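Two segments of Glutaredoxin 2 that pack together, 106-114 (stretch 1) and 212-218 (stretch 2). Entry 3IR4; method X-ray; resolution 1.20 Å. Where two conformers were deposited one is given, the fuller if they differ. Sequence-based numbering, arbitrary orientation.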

ATOM      1  N   PRO A 106     -11.139  -4.073   8.884  1.00  3.81           N
ATOM      2  CA  PRO A 106     -11.581  -5.275   9.562  1.00  4.22           C
ATOM      3  C   PRO A 106     -10.919  -6.527   9.028  1.00  3.68           C
ATOM      4  O   PRO A 106     -10.757  -7.495   9.762  1.00  4.83           O
ATOM      5  CB  PRO A 106     -13.100  -5.287   9.297  1.00  4.79           C
ATOM      6  CG  PRO A 106     -13.467  -3.894   9.029  1.00  6.22           C
ATOM      7  CD  PRO A 106     -12.277  -3.344   8.286  1.00  4.48           C
ATOM      8  N   ARG A 107     -10.604  -6.529   7.732  1.00  3.57           N
ATOM      9  CA  ARG A 107      -9.947  -7.650   7.106  1.00  3.40           C
ATOM     10  C   ARG A 107      -8.466  -7.721   7.465  1.00  3.83           C
ATOM     11  O   ARG A 107      -7.940  -8.805   7.757  1.00  4.44           O
ATOM     12  CB  ARG A 107     -10.208  -7.650   5.594  1.00  3.50           C
ATOM     13  CG  ARG A 107     -11.654  -7.989   5.279  1.00  3.56           C
ATOM     14  CD  ARG A 107     -11.977  -7.794   3.820  1.00  4.53           C
ATOM     15  NE  ARG A 107     -13.340  -8.223   3.451  1.00  4.62           N
ATOM     16  CZ  ARG A 107     -14.441  -7.564   3.788  1.00  4.71           C
ATOM     17  NH1 ARG A 107     -14.376  -6.401   4.408  1.00  4.98           N
ATOM     18  NH2 ARG A 107     -15.630  -8.078   3.499  1.00  5.36           N
ATOM     19  N   PHE A 108      -7.784  -6.579   7.491  1.00  3.92           N
ATOM     20  CA  PHE A 108      -6.411  -6.564   7.967  1.00  4.59           C
ATOM     21  C   PHE A 108      -6.331  -7.206   9.366  1.00  4.46           C
ATOM     22  O   PHE A 108      -5.458  -8.030   9.631  1.00  4.64           O
ATOM     23  CB  PHE A 108      -5.863  -5.123   8.082  1.00  4.94           C
ATOM     24  CG  PHE A 108      -5.673  -4.378   6.772  1.00  4.49           C
ATOM     25  CD1 PHE A 108      -5.424  -4.998   5.561  1.00  5.38           C
ATOM     26  CD2 PHE A 108      -5.617  -3.010   6.806  1.00  5.36           C
ATOM     27  CE1 PHE A 108      -5.197  -4.247   4.409  1.00  6.10           C
ATOM     28  CE2 PHE A 108      -5.365  -2.261   5.643  1.00  6.11           C
ATOM     29  CZ  PHE A 108      -5.169  -2.890   4.475  1.00  5.60           C
ATOM     30  N   ALA A 109      -7.257  -6.825  10.232  1.00  4.49           N
ATOM     31  CA  ALA A 109      -7.259  -7.271  11.621  1.00  4.75           C
ATOM     32  C   ALA A 109      -7.478  -8.773  11.790  1.00  4.33           C
ATOM     33  O   ALA A 109      -7.168  -9.316  12.836  1.00  5.12           O
ATOM     34  CB  ALA A 109      -8.321  -6.537  12.374  1.00  5.79           C
ATOM     35  N   LYS A 110      -8.048  -9.405  10.766  1.00  4.07           N
ATOM     36  CA  LYS A 110      -8.316 -10.829  10.745  1.00  3.98           C
ATOM     37  C   LYS A 110      -7.317 -11.647   9.962  1.00  3.95           C
ATOM     38  O   LYS A 110      -7.453 -12.855   9.895  1.00  5.46           O
ATOM     39  CB  LYS A 110      -9.700 -11.072  10.159  1.00  4.73           C
ATOM     40  CG  LYS A 110     -10.837 -10.717  11.101  1.00  4.60           C
ATOM     41  CD  LYS A 110     -12.189 -10.661  10.375  1.00  4.83           C
ATOM     42  CE  LYS A 110     -13.386 -11.068  11.213  1.00  5.92           C
ATOM     43  NZ  LYS A 110     -13.572 -10.235  12.419  1.00  6.55           N
ATOM     44  N   SER A 111      -6.295 -10.995   9.377  1.00  4.27           N
ATOM     45  CA  SER A 111      -5.428 -11.666   8.437  1.00  4.28           C
ATOM     46  C   SER A 111      -3.993 -11.858   8.928  1.00  4.52           C
ATOM     47  O   SER A 111      -3.521 -11.210   9.855  1.00  5.24           O
ATOM     48  CB  SER A 111      -5.448 -10.891   7.103  1.00  5.15           C
ATOM     49  OG  SER A 111      -6.739 -10.932   6.528  1.00  5.96           O
ATOM     50  N   ALA A 112      -3.280 -12.779   8.294  0.50  4.70           N
ATOM     51  CA  ALA A 112      -1.933 -13.146   8.725  0.50  4.64           C
ATOM     52  C   ALA A 112      -0.797 -12.236   8.245  0.50  5.91           C
ATOM     53  O   ALA A 112       0.144 -12.705   7.648  0.50  7.62           O
ATOM     54  CB  ALA A 112      -1.640 -14.593   8.345  0.50  5.58           C
ATOM     55  N   PHE A 113      -0.883 -10.938   8.490  0.50  4.91           N
ATOM     56  CA  PHE A 113       0.269 -10.052   8.237  0.50  5.40           C
ATOM     57  C   PHE A 113       1.251 -10.199   9.401  0.50  5.20           C
ATOM     58  O   PHE A 113       0.840 -10.336  10.555  0.50  5.58           O
ATOM     59  CB  PHE A 113      -0.158  -8.599   8.108  0.50  5.16           C
ATOM     60  CG  PHE A 113      -1.004  -8.328   6.923  0.50  4.83           C
ATOM     61  CD1 PHE A 113      -2.354  -8.083   7.065  0.50  5.07           C
ATOM     62  CD2 PHE A 113      -0.452  -8.297   5.658  0.50  3.94           C
ATOM     63  CE1 PHE A 113      -3.132  -7.814   5.980  0.50  6.28           C
ATOM     64  CE2 PHE A 113      -1.229  -8.019   4.562  0.50  4.71           C
ATOM     65  CZ  PHE A 113      -2.566  -7.779   4.723  0.50  7.16           C
ATOM     66  N   ASP A 114       2.549 -10.116   9.109  1.00  5.58           N
ATOM     67  CA  ASP A 114       3.566 -10.341  10.132  1.00  5.98           C
ATOM     68  C   ASP A 114       3.515  -9.362  11.292  1.00  5.37           C
ATOM     69  O   ASP A 114       3.836  -9.730  12.417  1.00  5.49           O
ATOM     70  CB  ASP A 114       4.967 -10.344   9.507  1.00  6.70           C
ATOM     71  CG  ASP A 114       5.296 -11.582   8.738  1.00 10.07           C
ATOM     72  OD1 ASP A 114       4.486 -12.536   8.680  1.00 13.14           O
ATOM     73  OD2 ASP A 114       6.395 -11.580   8.150  1.00 13.04           O
ATOM     74  N   LEU A 212       0.307  -9.786  -4.291  1.00  5.45           N
ATOM     75  CA  LEU A 212      -1.119  -9.558  -4.100  1.00  5.00           C
ATOM     76  C   LEU A 212      -1.568 -10.468  -2.945  1.00  5.99           C
ATOM     77  O   LEU A 212      -0.866 -11.405  -2.550  1.00  6.81           O
ATOM     78  CB  LEU A 212      -1.900  -9.847  -5.353  1.00  5.11           C
ATOM     79  CG  LEU A 212      -1.508  -8.976  -6.544  1.00  5.96           C
ATOM     80  CD1 LEU A 212      -2.316  -9.382  -7.756  1.00  9.02           C
ATOM     81  CD2 LEU A 212      -1.680  -7.504  -6.257  1.00  6.20           C
ATOM     82  N   LEU A 213      -2.752 -10.189  -2.428  1.00  6.03           N
ATOM     83  CA  LEU A 213      -3.267 -10.837  -1.201  1.00  5.82           C
ATOM     84  C   LEU A 213      -4.430 -11.778  -1.435  1.00  5.66           C
ATOM     85  O   LEU A 213      -5.061 -12.236  -0.493  1.00  6.30           O
ATOM     86  CB  LEU A 213      -3.699  -9.747  -0.230  1.00  6.58           C
ATOM     87  CG  LEU A 213      -2.658  -8.655   0.075  1.00  7.22           C
ATOM     88  CD1 LEU A 213      -3.267  -7.562   0.943  1.00  8.18           C
ATOM     89  CD2 LEU A 213      -1.381  -9.223   0.686  1.00  8.87           C
ATOM     90  N   SER A 214      -4.667 -12.090  -2.704  0.70  6.19           N
ATOM     91  CA  SER A 214      -5.786 -12.886  -3.147  0.70  7.81           C
ATOM     92  C   SER A 214      -5.839 -14.248  -2.488  0.70  7.58           C
ATOM     93  O   SER A 214      -6.904 -14.764  -2.194  0.70  7.98           O
ATOM     94  CB  SER A 214      -5.682 -13.027  -4.668  0.70  9.66           C
ATOM     95  OG  SER A 214      -5.352 -11.778  -5.282  0.70 12.28           O
ATOM     96  N   SER A 215      -4.686 -14.847  -2.247  1.00  7.43           N
ATOM     97  CA  SER A 215      -4.650 -16.182  -1.643  1.00  8.96           C
ATOM     98  C   SER A 215      -5.226 -16.194  -0.227  1.00  9.91           C
ATOM     99  O   SER A 215      -5.574 -17.271   0.269  1.00 12.51           O
ATOM    100  CB  SER A 215      -3.256 -16.787  -1.646  1.00 10.17           C
ATOM    101  OG  SER A 215      -2.387 -16.095  -0.783  1.00 13.03           O
HETATM  102  N   MSE A 216      -5.307 -15.040   0.440  1.00  7.90           N
HETATM  103  CA  MSE A 216      -5.927 -15.008   1.752  1.00  8.20           C
HETATM  104  C   MSE A 216      -7.137 -14.061   1.784  1.00  6.21           C
HETATM  105  O   MSE A 216      -7.562 -13.573   2.826  1.00  6.68           O
HETATM  106  CB  MSE A 216      -4.930 -14.687   2.828  1.00  9.28           C
HETATM  107  CG  MSE A 216      -4.355 -13.320   2.798  1.00  8.48           C
HETATM  108 SE   MSE A 216      -3.149 -13.023   4.322  1.00 12.43          SE
HETATM  109  CE  MSE A 216      -2.436 -11.388   3.726  1.00 11.97           C
ATOM    110  N   ALA A 217      -7.780 -13.870   0.639  1.00  6.35           N
ATOM    111  CA  ALA A 217      -8.933 -12.976   0.574  1.00  5.61           C
ATOM    112  C   ALA A 217     -10.052 -13.510   1.450  1.00  6.26           C
ATOM    113  O   ALA A 217     -10.331 -14.716   1.477  1.00  7.07           O
ATOM    114  CB  ALA A 217      -9.405 -12.855  -0.847  1.00  7.04           C
ATOM    115  N   ILE A 218     -10.728 -12.574   2.098  1.00  5.65           N
ATOM    116  CA  ILE A 218     -11.834 -12.868   3.012  1.00  6.20           C
ATOM    117  C   ILE A 218     -12.938 -11.820   2.882  1.00  7.00           C
ATOM    118  O   ILE A 218     -12.714 -10.759   2.287  1.00  7.62           O
ATOM    119  CB  ILE A 218     -11.357 -12.904   4.487  1.00  6.64           C
ATOM    120  CG1 ILE A 218     -10.530 -11.667   4.850  1.00  6.39           C
ATOM    121  CG2 ILE A 218     -10.549 -14.184   4.759  1.00  7.21           C
ATOM    122  CD1 ILE A 218     -10.291 -11.523   6.356  1.00  7.17           C
ATOM    123  OXT ILE A 218     -14.062 -12.058   3.355  1.00  8.48           O
TER
HETATM  124  O   HOH W   1     -15.743 -10.470   1.744  1.00 10.58           O
HETATM  125  O   HOH W   2      -7.081 -13.565   5.519  1.00  7.25           O

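The C-terminal carboxylate of Ile 218 is held by the side chain of Arg 107. Arg 107 NE donates a hydrogen bond to Ile 218 O (2.9 Å), with the acceptor lying at the edge of the guanidinium and near its plane, where the N-H bond can point at it. The charges add a long salt bridge, 3.9 Å from Arg 107 NE to Ile 218 OXT. Water 1 closes the arrangement: it accepts from Arg 107 NH2 (3.0 Å) and donates to Ile 218 OXT (2.8 Å), so both carboxylate oxygens are tied to the same arginine, one by a direct hydrogen bond, the other through water as well as the long salt bridge.

A second water-mediated link lies nearer Met 216. Water 2 donates to Ser 111 OG (2.8 Å) and to the backbone Met 216 O (2.7 Å). Ser 111 OG in turn donates to Arg 107 O (2.7 Å), the carbonyl that also receives Lys 110 N (3.1 Å), which ties the serine side chain back to the backbone of Arg 107. A type I turn spans Phe 108 to Ser 111. Stretch 2 is mostly loop, with a short 3-10 segment at 214-215; the CA atoms of Arg 107 and Ile 218 are 6.9 Å apart, and the Arg 107 side chain reaches across to the terminal carboxylate of Ile 218.

Around the polar links the side chains pack through van der Waals contacts. Ile 218 CD1 rests 3.6 Å from Ser 111 OG and 3.9 Å from Lys 110 CB, while its CG1 lies 3.9 Å from Arg 107 CG. Two apolar pairs involve Phe 113. The selenomethionine Met 216 reaches Phe 113 with its terminal methyl: CE sits over one ring face, 3.7 Å from Phe 113 CE2, in a CH-pi contact. Leu 213 CD1 instead meets the ring edge, 3.9 Å from Phe 113 CZ.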